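Local coordinates for type II 3-hydroxyacyl-CoA dehydrogenase (Thermus thermophilus, PDB 1UAY) that catalyses the NAD-dependent oxidation of 3-hydroxyacyl-CoA to 3-oxoacyl-CoA, a step of fatty-acid beta-oxidation, as a member of the short-chain dehydrogenase family, at the interface of chains A and B. Coordinates in Å, arbitrary orientation; residue numbers count along the deposited sequence, not the author numbering. Chains: chain A/B, Type II 3-hydroxyacyl-CoA dehydrogenase.

Contact 1: the interface of chains A and B. Residues chain A 212, 215-216, 233; chain B 219, 223, 225-226.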
loop_
_atom_site.group_PDB
_atom_site.type_symbol
_atom_site.label_atom_id
_atom_site.label_comp_id
_atom_site.label_asym_id
_atom_site.label_seq_id
_atom_site.Cartn_x
_atom_site.Cartn_y
_atom_site.Cartn_z
ATOM N N GLU A 212 17.323 17.715 -3.538
ATOM C CA GLU A 212 16.965 16.615 -2.645
ATOM C C GLU A 212 16.479 15.421 -3.467
ATOM O O GLU A 212 16.706 14.268 -3.098
ATOM C CB GLU A 212 15.917 17.092 -1.630
ATOM C CG GLU A 212 16.507 18.165 -0.703
ATOM C CD GLU A 212 15.502 18.817 0.231
ATOM O OE1 GLU A 212 14.416 19.213 -0.234
ATOM O OE2 GLU A 212 15.812 18.961 1.434
ATOM N N ALA A 215 19.664 13.966 -5.003
ATOM C CA ALA A 215 20.434 13.205 -4.025
ATOM C C ALA A 215 19.895 11.782 -3.881
ATOM O O ALA A 215 20.668 10.824 -3.778
ATOM C CB ALA A 215 20.416 13.915 -2.672
ATOM N N LEU A 216 18.573 11.638 -3.865
ATOM C CA LEU A 216 17.981 10.311 -3.748
ATOM C C LEU A 216 18.276 9.492 -5.004
ATOM O O LEU A 216 18.607 8.306 -4.920
ATOM C CB LEU A 216 16.468 10.405 -3.531
ATOM C CG LEU A 216 15.731 9.060 -3.497
ATOM C CD1 LEU A 216 16.300 8.168 -2.402
ATOM C CD2 LEU A 216 14.246 9.305 -3.273
ATOM N N LEU A 233 9.278 10.643 -1.560
ATOM C CA LEU A 233 10.171 11.730 -1.150
ATOM C C LEU A 233 9.193 12.883 -0.997
ATOM O O LEU A 233 9.019 13.687 -1.916
ATOM C CB LEU A 233 11.185 12.018 -2.256
ATOM C CG LEU A 233 12.267 13.046 -1.932
ATOM C CD1 LEU A 233 13.128 12.554 -0.777
ATOM C CD2 LEU A 233 13.124 13.271 -3.169
ATOM N N HIS B 219 21.898 7.927 4.015
ATOM C CA HIS B 219 21.309 8.871 3.084
ATOM C C HIS B 219 20.017 9.444 3.651
ATOM O O HIS B 219 19.688 10.608 3.465
ATOM C CB HIS B 219 21.023 8.136 1.774
ATOM C CG HIS B 219 20.307 9.061 0.825
ATOM N ND1 HIS B 219 20.903 10.120 0.224
ATOM C CD2 HIS B 219 18.971 9.010 0.411
ATOM C CE1 HIS B 219 19.948 10.692 -0.535
ATOM N NE2 HIS B 219 18.783 10.048 -0.443
ATOM N N ASN B 223 19.096 13.444 3.805
ATOM C CA ASN B 223 18.052 13.938 2.908
ATOM C C ASN B 223 16.819 14.358 3.699
ATOM O O ASN B 223 15.984 13.526 4.049
ATOM C CB ASN B 223 17.672 12.847 1.905
ATOM C CG ASN B 223 16.902 13.392 0.724
ATOM O OD1 ASN B 223 16.215 14.406 0.833
ATOM N ND2 ASN B 223 17.003 12.713 -0.414
ATOM N N MET B 225 13.986 15.596 2.944
ATOM C CA MET B 225 12.672 15.267 2.401
ATOM C C MET B 225 12.174 13.848 2.655
ATOM O O MET B 225 10.991 13.573 2.467
ATOM C CB MET B 225 12.625 15.574 0.901
ATOM C CG MET B 225 12.467 17.058 0.576
ATOM S SD MET B 225 10.921 17.790 1.183
ATOM C CE MET B 225 9.742 17.086 0.028
ATOM N N LEU B 226 13.060 12.946 3.065
ATOM C CA LEU B 226 12.626 11.583 3.361
ATOM C C LEU B 226 12.026 11.624 4.756
ATOM O O LEU B 226 12.736 11.828 5.743
ATOM C CB LEU B 226 13.806 10.609 3.312
ATOM C CG LEU B 226 14.263 10.241 1.898
ATOM C CD1 LEU B 226 15.509 9.378 1.966
ATOM C CD2 LEU B 226 13.145 9.507 1.171
#
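A:Ala215 and A:Leu216 meet B:His219 in a two-fold symmetric interface between identical subunits, where helix 210-222 of one short-chain dehydrogenase chain lies against the same helix of the other and the segment that follows it. The contact contributes to joining two subunits within the deposited tetramer, an arrangement common in this family and probably biological. The imidazole of B:His219 enters with its CE1-NE2 end leading. Its CE1 lies 3.3 Å from the backbone carbonyl O of A:Ala215, while the methyl CB of A:Ala215 sits at the ring edge, in the ring plane. NE2 is 3.7 Å from the methyl CD1 of A:Leu216, whose side chain runs at about a right angle to that of the histidine. CB of B:Asn223 rests over one face of the imidazole, toward its rim, and so backs the ring from its own chain.

Beyond the histidine, B:Asn223 supplies a polar link. With CG anti to the backbone N (chi1 -164°), its amide extends to chain A, and ND2 donates a hydrogen bond of 3.1 Å to the backbone O of A:Glu212, bent to 143° at the hydrogen and tilted from the carbonyl plane. The other end of the amide is tied within chain B: OD1 accepts from the backbone N of B:Met225 at 3.3 Å. Having a donor and an acceptor partner at opposite ends fixes which way round the amide lies.

A:Leu233, at the end of strand 230-233, brings the apolar counterpart. Its CD1 branch packs tightly on CB of B:Met225, at 3.5 Å, and also touches CD2 of B:Leu226 at 3.6 Å. The B:Met225 chain runs across the extended side chain of A:Glu212, its CG 3.5 Å from the carboxylate carbon CD. Bends at chi2 and chi3 then turn the thioether, leaving methyl CE 4.0 Å from the backbone O of A:Leu233.

Contact 2: the interface of chains A and B. Residues chain A 124-126, 170, 172, 224; chain B 203-204, 206.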
loop_
_atom_site.group_PDB
_atom_site.type_symbol
_atom_site.label_atom_id
_atom_site.label_comp_id
_atom_site.label_asym_id
_atom_site.label_seq_id
_atom_site.Cartn_x
_atom_site.Cartn_y
_atom_site.Cartn_z
ATOM N N GLU A 124 29.143 -5.363 -9.466
ATOM C CA GLU A 124 27.916 -5.798 -8.805
ATOM C C GLU A 124 27.005 -6.597 -9.738
ATOM O O GLU A 124 25.936 -7.051 -9.330
ATOM C CB GLU A 124 27.147 -4.585 -8.273
ATOM C CG GLU A 124 27.907 -3.746 -7.258
ATOM C CD GLU A 124 28.257 -4.523 -6.006
ATOM O OE1 GLU A 124 27.341 -5.112 -5.395
ATOM O OE2 GLU A 124 29.448 -4.541 -5.629
ATOM N N GLY A 125 27.431 -6.762 -10.988
ATOM C CA GLY A 125 26.636 -7.499 -11.956
ATOM C C GLY A 125 25.604 -6.612 -12.630
ATOM O O GLY A 125 24.727 -7.093 -13.351
ATOM N N GLN A 126 25.728 -5.308 -12.409
ATOM C CA GLN A 126 24.800 -4.339 -12.971
ATOM C C GLN A 126 25.178 -3.838 -14.354
ATOM O O GLN A 126 26.326 -3.462 -14.599
ATOM C CB GLN A 126 24.686 -3.119 -12.051
ATOM C CG GLN A 126 24.267 -3.427 -10.629
ATOM C CD GLN A 126 24.291 -2.199 -9.737
ATOM O OE1 GLN A 126 23.320 -1.909 -9.042
ATOM N NE2 GLN A 126 25.405 -1.476 -9.747
ATOM N N GLY A 170 20.536 -7.756 -15.336
ATOM C CA GLY A 170 21.336 -6.928 -14.454
ATOM C C GLY A 170 20.945 -5.460 -14.502
ATOM O O GLY A 170 21.771 -4.582 -14.248
ATOM N N ARG A 172 18.406 -2.637 -12.928
ATOM C CA ARG A 172 17.461 -2.326 -11.863
ATOM C C ARG A 172 16.444 -1.287 -12.316
ATOM O O ARG A 172 16.718 -0.480 -13.203
ATOM C CB ARG A 172 18.194 -1.796 -10.625
ATOM C CG ARG A 172 19.001 -2.835 -9.870
ATOM C CD ARG A 172 19.451 -2.307 -8.517
ATOM N NE ARG A 172 20.624 -1.434 -8.592
ATOM C CZ ARG A 172 20.680 -0.196 -8.107
ATOM N NH1 ARG A 172 19.625 0.347 -7.514
ATOM N NH2 ARG A 172 21.813 0.493 -8.183
ATOM N N PRO A 224 22.916 -1.115 -4.748
ATOM C CA PRO A 224 22.408 -2.279 -5.481
ATOM C C PRO A 224 21.138 -2.919 -4.929
ATOM O O PRO A 224 20.347 -3.477 -5.686
ATOM C CB PRO A 224 23.589 -3.249 -5.452
ATOM C CG PRO A 224 24.774 -2.340 -5.398
ATOM C CD PRO A 224 24.337 -1.294 -4.401
ATOM N N PHE B 203 17.095 -9.184 -8.169
ATOM C CA PHE B 203 18.418 -8.593 -8.348
ATOM C C PHE B 203 18.713 -7.552 -7.282
ATOM O O PHE B 203 17.897 -6.671 -7.030
ATOM C CB PHE B 203 18.552 -7.925 -9.720
ATOM C CG PHE B 203 19.935 -7.410 -9.993
ATOM C CD1 PHE B 203 20.856 -8.185 -10.689
ATOM C CD2 PHE B 203 20.347 -6.184 -9.477
ATOM C CE1 PHE B 203 22.166 -7.751 -10.864
ATOM C CE2 PHE B 203 21.654 -5.743 -9.645
ATOM C CZ PHE B 203 22.565 -6.529 -10.340
ATOM N N PRO B 204 19.904 -7.621 -6.665
ATOM C CA PRO B 204 20.944 -8.620 -6.937
ATOM C C PRO B 204 20.548 -9.996 -6.405
ATOM O O PRO B 204 19.946 -10.104 -5.337
ATOM C CB PRO B 204 22.166 -8.040 -6.230
ATOM C CG PRO B 204 21.568 -7.351 -5.058
ATOM C CD PRO B 204 20.358 -6.655 -5.650
ATOM N N ARG B 206 21.447 -12.285 -4.503
ATOM C CA ARG B 206 22.292 -12.639 -3.372
ATOM C C ARG B 206 21.718 -12.030 -2.108
ATOM O O ARG B 206 20.715 -11.313 -2.149
ATOM C CB ARG B 206 23.697 -12.073 -3.577
ATOM C CG ARG B 206 23.704 -10.549 -3.742
ATOM C CD ARG B 206 25.096 -9.965 -3.592
ATOM N NE ARG B 206 25.167 -8.555 -3.986
ATOM C CZ ARG B 206 24.810 -7.521 -3.228
ATOM N NH1 ARG B 206 24.338 -7.704 -2.000
ATOM N NH2 ARG B 206 24.950 -6.288 -3.697
#
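B:Phe203, which meets the loop residues A:Gly125 and A:Gly170, is joined to B:Pro204 by a cis peptide bond, and both glycines have positive phi. In this short-chain dehydrogenase dimer contact, the phenyl group is an aromatic plug lodged against the loops and strand 171-178 of the neighbouring subunit. With CG anti to the backbone N and beside the carbonyl carbon (chi1 -175°), one ring face lies against the following B:Pro204 and the far rim points into chain A. CZ of B:Phe203 meets CG of A:Gln126 at 3.5 Å, with CE2 beside it, and CD2 touches CG of A:Arg172 at 3.6 Å; both aliphatic stretches cross the phenyl side chain at about a right angle. CE1 approaches CA of A:Gly170 at 3.8 Å. That glycine lies on the opposite side of the ring plane from CB of B:Pro204, which covers a face near the rim.

Behind these aliphatic contacts, A:Arg172 grips A:Gln126 side-on. NE donates to the amide oxygen OE1 at 2.8 Å, and NH2 reaches the same OE1 at 3.0 Å, with the acceptor close to the guanidinium plane. The pair is thereby locked together, with both the amide and the guanidinium nearly parallel to the phenyl ring. CA of A:Pro224 lies over one guanidinium face.

With CG between the backbone N and carbonyl carbon (chi1 58°) and the chain extended to NE, B:Arg206 lays its guanidinium over B:Pro204, CG of the proline being 3.7 Å above the centre of its plane. NH2 of B:Arg206 pairs with OE1 of the poorly ordered A:Glu124 in a salt bridge of 3.2 Å, its hydrogen bond being weak and the guanidinium and carboxylate planes standing 85° apart.

The C-alpha centres of contact 1 and contact 2 are about 22 Å apart along the same interface, and share no residue. They are linked through the segment that leaves helix 210-222: B:Asn223 works in contact 1 and its sequence neighbour, as A:Pro224, in contact 2. Because the interface is two-fold symmetric, each chain uses this segment in both settings. Contact 1 joins helix 210-222 and the end of strand 230-233 to the partner's helix and the loop after it; contact 2 is mostly loop, with A:Arg172 from strand 171-178. Two anchor points at this spacing, with their twins, probably limit how far one subunit can turn against the other.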